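Side-chain contacts in periplasmic binding protein (Veillonella parvula, PDB 4N01), which probably binds a solute in the periplasm and hands it to a membrane transporter, as solute-binding proteins of its family do: residues Thr55-Lys60 with Lys144-Lys149; Arg193-Ala198 with Arg319-Leu324; Phe212-Glu217 with Ile286-Ala291. One frame throughout, in Å; residues are numbered along the deposited sequence.

Contact 1 of 3, residues Thr55-Lys60 with Lys144-Lys149; sequences TDFAVK and KMISQK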
# COMPACT_ATOMS: atom_id res chain seq x y z
N THR A 55 10.45 -19.71 -9.38
CA THR A 55 11.86 -19.74 -8.99
C THR A 55 12.01 -19.80 -7.46
O THR A 55 11.30 -19.09 -6.73
CB THR A 55 12.61 -18.51 -9.55
OG1 THR A 55 12.40 -18.43 -10.97
CG2 THR A 55 14.11 -18.60 -9.27
N ASP A 56 12.90 -20.66 -6.98
CA ASP A 56 13.19 -20.73 -5.55
C ASP A 56 14.37 -19.84 -5.22
O ASP A 56 15.37 -19.84 -5.95
CB ASP A 56 13.47 -22.17 -5.12
CG ASP A 56 12.23 -23.03 -5.14
OD1 ASP A 56 11.14 -22.52 -4.78
OD2 ASP A 56 12.32 -24.22 -5.52
N PHE A 57 14.26 -19.09 -4.14
CA PHE A 57 15.33 -18.19 -3.71
C PHE A 57 15.80 -18.53 -2.29
O PHE A 57 15.03 -19.06 -1.48
CB PHE A 57 14.85 -16.73 -3.74
CG PHE A 57 14.43 -16.25 -5.11
CD1 PHE A 57 15.38 -15.83 -6.04
CD2 PHE A 57 13.08 -16.21 -5.46
CE1 PHE A 57 14.99 -15.38 -7.30
CE2 PHE A 57 12.68 -15.76 -6.72
CZ PHE A 57 13.63 -15.34 -7.64
N ALA A 58 17.06 -18.21 -1.99
CA ALA A 58 17.59 -18.39 -0.64
C ALA A 58 18.70 -17.39 -0.35
O ALA A 58 19.46 -17.05 -1.25
CB ALA A 58 18.11 -19.80 -0.45
N VAL A 59 18.80 -16.94 0.90
CA VAL A 59 19.96 -16.17 1.35
C VAL A 59 20.45 -16.68 2.70
O VAL A 59 19.66 -17.14 3.52
CB VAL A 59 19.66 -14.65 1.44
CG1 VAL A 59 19.26 -14.10 0.08
CG2 VAL A 59 18.57 -14.37 2.48
N LYS A 60 21.76 -16.61 2.90
CA LYS A 60 22.36 -17.01 4.17
C LYS A 60 22.94 -15.79 4.89
O LYS A 60 23.46 -15.91 6.00
CB LYS A 60 23.49 -18.02 3.92
CG LYS A 60 23.01 -19.31 3.30
CD LYS A 60 23.96 -19.78 2.21
CE LYS A 60 25.23 -20.36 2.79
NZ LYS A 60 26.19 -20.76 1.72
N LYS A 144 15.34 -11.80 -16.63
CA LYS A 144 16.60 -11.13 -16.92
C LYS A 144 17.41 -10.92 -15.65
O LYS A 144 18.61 -11.15 -15.62
CB LYS A 144 16.36 -9.80 -17.63
CG LYS A 144 15.95 -9.92 -19.09
CD LYS A 144 15.75 -8.54 -19.70
CE LYS A 144 15.13 -8.62 -21.09
NZ LYS A 144 14.52 -7.32 -21.51
N MSE A 145 16.73 -10.47 -14.59
CA MSE A 145 17.37 -10.30 -13.29
C MSE A 145 17.86 -11.64 -12.74
O MSE A 145 18.97 -11.75 -12.23
CB MSE A 145 16.37 -9.72 -12.29
CG MSE A 145 15.89 -8.33 -12.63
SE MSE A 145 14.92 -7.67 -11.09
CE MSE A 145 14.36 -5.95 -11.84
N ILE A 146 17.00 -12.65 -12.84
CA ILE A 146 17.35 -13.98 -12.37
C ILE A 146 18.56 -14.54 -13.11
O ILE A 146 19.41 -15.20 -12.51
CB ILE A 146 16.11 -14.91 -12.41
CG1 ILE A 146 15.05 -14.36 -11.45
CG2 ILE A 146 16.47 -16.33 -12.05
CD1 ILE A 146 13.68 -15.06 -11.55
N SER A 147 18.67 -14.25 -14.41
CA SER A 147 19.87 -14.61 -15.18
C SER A 147 21.15 -14.07 -14.55
O SER A 147 22.21 -14.69 -14.64
CB SER A 147 19.78 -14.06 -16.61
OG SER A 147 19.06 -14.95 -17.44
N GLN A 148 21.04 -12.90 -13.92
CA GLN A 148 22.19 -12.23 -13.35
C GLN A 148 22.29 -12.47 -11.85
O GLN A 148 22.94 -11.70 -11.14
CB GLN A 148 22.09 -10.72 -13.63
CG GLN A 148 21.96 -10.39 -15.11
CD GLN A 148 23.22 -10.72 -15.89
OE1 GLN A 148 24.30 -10.26 -15.55
NE2 GLN A 148 23.07 -11.53 -16.94
N LYS A 149 21.63 -13.52 -11.38
CA LYS A 149 21.71 -13.97 -9.98
C LYS A 149 21.08 -13.01 -8.96
O LYS A 149 21.35 -13.11 -7.77
CB LYS A 149 23.16 -14.28 -9.59
CG LYS A 149 23.86 -15.30 -10.49
CD LYS A 149 25.35 -15.37 -10.18
CE LYS A 149 26.03 -16.53 -10.91
NZ LYS A 149 27.49 -16.56 -10.65
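The CD1 methyl of I146 makes the closest contacts of residues 144-149 with residues 55-60. It approaches T55 tip to tip, 3.7 Å from OG1, and sits 3.9 Å from F57 CZ. Its approach to F57 is at the ring's edge, near the ring plane, with the two side chains crossing at about a right angle; the methyl therefore meets aromatic C-H rather than a ring face. I146 CG1 follows at 4.2 Å from the same CZ. The contact is small and without polar bonds, a methyl against a hydroxyl and an aromatic edge; it buries 115 Å² in all.

Torsions explain the reach. In I146, CG1 stands anti to the carbonyl carbon (chi1 -63°) and the chain runs on extended, so CD1 projects from the helix as its farthest point. In T55 the branches divide the work: OG1 takes the position beside the backbone N and faces the methyl, while CG2 turns back onto the F57 ring, 3.6 Å above its plane and displaced toward the rim. One threonine thus touches the isoleucine and also packs on a face of the phenylalanine that the isoleucine meets edge-on.

Behind the first shell, the F57 ring meets that of W46 with planes about 25° apart, and backbone bonds join T55 to E48 and F57 to W46. On the other side, K149, with positive phi (68°), is the C-prime residue of a Schellman motif that ends this helix, its N bonded to I146 O at 3.0 Å.

The contact thus fits the two-stranded antiparallel hairpin 44-50/53-59 against the end of helix 142-147. Strand 151-153, an outermost strand of the five-stranded parallel sheet, adjoins both partners, since F57 touches N151 and I146 touches I152.

Contact 2 of 3, residues Arg193-Ala198 with Arg319-Leu324; sequences RKTLAA and RTVDAL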
# COMPACT_ATOMS: atom_id res chain seq x y z
N ARG A 193 0.58 -3.45 16.64
CA ARG A 193 -0.51 -4.18 17.27
C ARG A 193 -1.05 -3.43 18.48
O ARG A 193 -2.26 -3.43 18.73
CB ARG A 193 -0.07 -5.57 17.73
CG ARG A 193 0.26 -6.55 16.63
CD ARG A 193 0.33 -7.96 17.17
NE ARG A 193 0.91 -8.86 16.18
CZ ARG A 193 0.25 -9.34 15.14
NH1 ARG A 193 -1.04 -9.03 14.97
NH2 ARG A 193 0.87 -10.14 14.27
N LYS A 194 -0.14 -2.84 19.24
CA LYS A 194 -0.49 -2.12 20.45
C LYS A 194 -1.35 -0.91 20.10
O LYS A 194 -2.39 -0.67 20.72
CB LYS A 194 0.77 -1.66 21.18
CG LYS A 194 0.54 -1.14 22.58
CD LYS A 194 1.88 -0.87 23.26
CE LYS A 194 1.70 -0.41 24.69
NZ LYS A 194 0.91 0.84 24.74
N THR A 195 -0.91 -0.16 19.09
CA THR A 195 -1.68 0.99 18.61
C THR A 195 -3.04 0.57 18.04
O THR A 195 -4.05 1.22 18.32
CB THR A 195 -0.89 1.79 17.55
OG1 THR A 195 0.29 2.33 18.15
CG2 THR A 195 -1.74 2.93 16.99
N LEU A 196 -3.06 -0.51 17.26
CA LEU A 196 -4.32 -0.97 16.66
C LEU A 196 -5.31 -1.36 17.75
O LEU A 196 -6.51 -1.06 17.65
CB LEU A 196 -4.08 -2.15 15.71
CG LEU A 196 -5.37 -2.74 15.11
CD1 LEU A 196 -6.06 -1.69 14.25
CD2 LEU A 196 -5.07 -4.00 14.29
N ALA A 197 -4.82 -2.00 18.80
CA ALA A 197 -5.68 -2.39 19.91
C ALA A 197 -6.26 -1.16 20.61
O ALA A 197 -7.41 -1.18 21.07
CB ALA A 197 -4.91 -3.24 20.90
N ALA A 198 -5.47 -0.10 20.70
CA ALA A 198 -5.95 1.13 21.33
C ALA A 198 -7.07 1.75 20.51
O ALA A 198 -8.07 2.23 21.06
CB ALA A 198 -4.81 2.11 21.53
N ARG A 319 2.39 2.46 6.67
CA ARG A 319 1.56 3.58 7.13
C ARG A 319 0.19 3.16 7.64
O ARG A 319 -0.57 4.02 8.09
CB ARG A 319 1.34 4.59 6.00
CG ARG A 319 2.61 5.07 5.32
CD ARG A 319 2.24 6.21 4.40
NE ARG A 319 3.33 6.59 3.52
CZ ARG A 319 3.42 7.78 2.93
NH1 ARG A 319 2.51 8.72 3.16
NH2 ARG A 319 4.44 8.03 2.12
N THR A 320 -0.14 1.88 7.53
CA THR A 320 -1.53 1.47 7.70
C THR A 320 -2.16 1.81 9.04
O THR A 320 -3.21 2.46 9.09
CB THR A 320 -1.75 -0.05 7.44
OG1 THR A 320 -1.16 -0.40 6.18
CG2 THR A 320 -3.24 -0.35 7.39
N VAL A 321 -1.55 1.35 10.12
CA VAL A 321 -2.17 1.54 11.43
C VAL A 321 -2.20 3.03 11.80
O VAL A 321 -3.18 3.51 12.38
CB VAL A 321 -1.48 0.69 12.51
CG1 VAL A 321 -1.97 1.09 13.90
CG2 VAL A 321 -1.80 -0.79 12.26
N ASP A 322 -1.17 3.77 11.41
CA ASP A 322 -1.15 5.22 11.61
C ASP A 322 -2.33 5.90 10.91
O ASP A 322 -3.01 6.75 11.49
CB ASP A 322 0.17 5.82 11.12
CG ASP A 322 0.23 7.32 11.30
OD1 ASP A 322 0.47 7.77 12.45
OD2 ASP A 322 0.03 8.05 10.31
N ALA A 323 -2.58 5.50 9.67
CA ALA A 323 -3.69 6.04 8.89
C ALA A 323 -5.04 5.60 9.47
O ALA A 323 -5.99 6.38 9.52
CB ALA A 323 -3.57 5.61 7.45
N LEU A 324 -5.12 4.34 9.90
CA LEU A 324 -6.35 3.83 10.50
C LEU A 324 -6.73 4.60 11.76
O LEU A 324 -7.91 4.76 12.06
CB LEU A 324 -6.21 2.35 10.81
CG LEU A 324 -6.27 1.36 9.64
CD1 LEU A 324 -6.07 -0.06 10.17
CD2 LEU A 324 -7.59 1.46 8.91
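The helical segments 193-198 and 320-324 run side by side in nearly the same direction, their axes 9.7 Å apart and 19° from parallel, with the CA atoms of L196 and V321 nearest at 6.2 Å. The closest touch is T195 CG2 on V321 CG1 at 3.6 Å, methyl against methyl, as the two side chains cross obliquely. V321 sends CG1 anti to its own backbone N (chi1 170°), and this branch lies between consecutive residues of the other helix: besides T195 it comes 3.9 Å from L196 N and 4.3 Å from L196 CB. L196 also reaches the next turn of the other helix, where its CD1 lies 4.4 Å from L324 CD1, a looser approach. T195 keeps OG1 on its backbone side, where it makes a weak bond to D191 O, and offers carbon to the valine. L165, from helix 165-178, touches both L196 and V321. Such near-parallel aliphatic packing joins helix 182-203, part of the helical connection between the two parallel-sheet domains, to the C-terminal helix 320-332; a helical linker of this kind is characteristic of class III periplasmic binding proteins, with which the topology here is consistent.

Contact 3 of 3, residues Phe212-Glu217 with Ile286-Ala291; sequences FIYDSE and IEKIKA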
# COMPACT_ATOMS: atom_id res chain seq x y z
N PHE A 212 -17.24 4.23 0.69
CA PHE A 212 -16.93 4.03 -0.71
C PHE A 212 -15.58 4.68 -0.97
O PHE A 212 -15.35 5.82 -0.57
CB PHE A 212 -18.01 4.67 -1.58
CG PHE A 212 -17.67 4.71 -3.05
CD1 PHE A 212 -17.64 3.55 -3.81
CD2 PHE A 212 -17.41 5.92 -3.67
CE1 PHE A 212 -17.33 3.59 -5.17
CE2 PHE A 212 -17.10 5.98 -5.02
CZ PHE A 212 -17.06 4.81 -5.77
N ILE A 213 -14.68 3.95 -1.60
CA ILE A 213 -13.37 4.51 -1.93
C ILE A 213 -13.37 5.05 -3.36
O ILE A 213 -13.62 4.32 -4.32
CB ILE A 213 -12.25 3.46 -1.79
CG1 ILE A 213 -12.15 3.00 -0.33
CG2 ILE A 213 -10.93 4.07 -2.22
CD1 ILE A 213 -13.00 1.80 -0.01
N TYR A 214 -13.08 6.34 -3.50
CA TYR A 214 -13.10 7.01 -4.80
C TYR A 214 -11.66 7.33 -5.17
O TYR A 214 -11.04 8.24 -4.61
CB TYR A 214 -13.97 8.27 -4.70
CG TYR A 214 -14.03 9.16 -5.94
CD1 TYR A 214 -15.08 9.04 -6.85
CD2 TYR A 214 -13.07 10.13 -6.18
CE1 TYR A 214 -15.16 9.86 -7.97
CE2 TYR A 214 -13.14 10.95 -7.29
CZ TYR A 214 -14.19 10.81 -8.18
OH TYR A 214 -14.25 11.64 -9.28
N ASP A 215 -11.10 6.56 -6.10
CA ASP A 215 -9.74 6.82 -6.54
C ASP A 215 -9.71 7.92 -7.57
O ASP A 215 -8.90 8.86 -7.50
CB ASP A 215 -9.12 5.57 -7.15
CG ASP A 215 -7.73 5.83 -7.69
OD1 ASP A 215 -6.75 5.63 -6.93
OD2 ASP A 215 -7.60 6.25 -8.87
N SER A 216 -10.61 7.80 -8.55
CA SER A 216 -10.67 8.72 -9.67
C SER A 216 -11.90 8.35 -10.48
O SER A 216 -12.60 7.38 -10.16
CB SER A 216 -9.42 8.59 -10.53
OG SER A 216 -9.22 7.24 -10.93
N GLU A 217 -12.19 9.11 -11.53
CA GLU A 217 -13.27 8.74 -12.42
C GLU A 217 -12.93 9.07 -13.86
O GLU A 217 -12.16 10.00 -14.13
CB GLU A 217 -14.60 9.39 -12.02
CG GLU A 217 -14.67 10.89 -12.26
CD GLU A 217 -16.06 11.47 -12.00
OE1 GLU A 217 -16.52 11.46 -10.83
OE2 GLU A 217 -16.70 11.94 -12.96
N ILE A 286 -13.97 16.38 -4.66
CA ILE A 286 -15.20 16.68 -3.92
C ILE A 286 -16.17 17.48 -4.79
O ILE A 286 -17.38 17.19 -4.84
CB ILE A 286 -14.90 17.49 -2.64
CG1 ILE A 286 -14.22 16.61 -1.59
CG2 ILE A 286 -16.19 18.08 -2.07
CD1 ILE A 286 -13.82 17.38 -0.34
N GLU A 287 -15.64 18.49 -5.47
CA GLU A 287 -16.50 19.35 -6.29
C GLU A 287 -17.07 18.59 -7.49
O GLU A 287 -18.18 18.88 -7.93
CB GLU A 287 -15.75 20.61 -6.73
CG GLU A 287 -15.45 21.58 -5.57
CD GLU A 287 -16.69 21.93 -4.75
OE1 GLU A 287 -17.68 22.44 -5.34
OE2 GLU A 287 -16.69 21.69 -3.52
N LYS A 288 -16.32 17.61 -7.98
CA LYS A 288 -16.75 16.78 -9.11
C LYS A 288 -17.92 15.90 -8.67
O LYS A 288 -18.87 15.69 -9.43
CB LYS A 288 -15.59 15.90 -9.60
CG LYS A 288 -15.84 15.14 -10.90
CD LYS A 288 -15.86 16.08 -12.10
CE LYS A 288 -16.23 15.34 -13.39
NZ LYS A 288 -15.36 14.16 -13.62
N ILE A 289 -17.85 15.42 -7.44
CA ILE A 289 -18.90 14.56 -6.89
C ILE A 289 -20.16 15.40 -6.61
O ILE A 289 -21.28 15.02 -6.98
CB ILE A 289 -18.41 13.81 -5.64
CG1 ILE A 289 -17.38 12.74 -6.04
CG2 ILE A 289 -19.58 13.16 -4.88
CD1 ILE A 289 -16.67 12.11 -4.83
N LYS A 290 -19.97 16.55 -5.97
CA LYS A 290 -21.08 17.44 -5.65
C LYS A 290 -21.82 17.92 -6.89
O LYS A 290 -23.01 18.18 -6.82
CB LYS A 290 -20.58 18.68 -4.90
CG LYS A 290 -20.12 18.44 -3.47
CD LYS A 290 -19.64 19.77 -2.90
CE LYS A 290 -19.50 19.76 -1.40
NZ LYS A 290 -19.36 21.17 -0.90
N ALA A 291 -21.11 18.03 -8.00
CA ALA A 291 -21.70 18.60 -9.22
C ALA A 291 -22.45 17.56 -10.04
O ALA A 291 -23.08 17.90 -11.05
CB ALA A 291 -20.62 19.25 -10.06
O HOH W 1 -19.00 12.56 -10.63
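Y214 and I289 form the close-packed side of this contact, E217 and K288 its polar side. The CD1 methyl of I289 rests over the centre of the Y214 ring, 4.0 Å from the centroid and 10° off the ring normal, which meets the geometry of a CH-pi contact. The side chains slide past each other in opposite directions, bringing I289 CG1 to 4.1 Å from Y214 CE1. On the opposite face of the ring, toward its rim, lies S216 O, so the tyrosine is flanked above and below, and both Y214 and I289 are buried.

The phenol end carries the packing over into the polar part. Y214 OH donates to E217 OE1 at 2.8 Å, and OE1 lies in the ring plane at its edge. E217 CG occupies the position between backbone N and carbonyl carbon (chi1 71°), with the chain extended beyond, which brings the carboxylate between the phenol end and the helix. There K288 NZ, on a chain bent at chi2 and chi4, donates to E217 OE2 at 2.7 Å, a salt bridge approached from above the carboxylate plane, 65° out of it. K288 CG also lies 3.7 Å from E217 OE1. OE1 takes the phenol and a water, OE2 the ammonium, which would restrict rotation of the carboxylate. K288 itself is solvent-exposed, and the water donates to E217 OE1 at 2.7 Å while reaching K288 O only by a weak bond.

Farther in, Y214 and I289 both touch I267 of strand 266-270, the neighbour of strand 209-214 in the four-stranded parallel sheet. Helix 280-290 therefore packs on that sheet through I289 and I286, whereas its K288 side is tied by the salt bridge to E217, in a weakly bonded strand at about 216-217, where W256 of helix 256-262 touches E217.

The contacts sample three parts of a two-domain chain. Contact 1 lies beside the five-stranded parallel sheet and contact 3 on the four-stranded one, on opposite sides of the chain's centre with contact centres 43 Å apart. Contact 2 pairs helix 182-203 with helix 320-332, its centre 35 Å from that of contact 1 and 27 Å from that of contact 3. Contact 1 closes before the others open; both segments of contact 3 then fall between those of contact 2, whose helix 182-203 leads directly into strand 209-214. None touches another. The C-terminal helix thus returns to the connecting helix after the second sheet is complete, consistent with two lobes held by a helical linker.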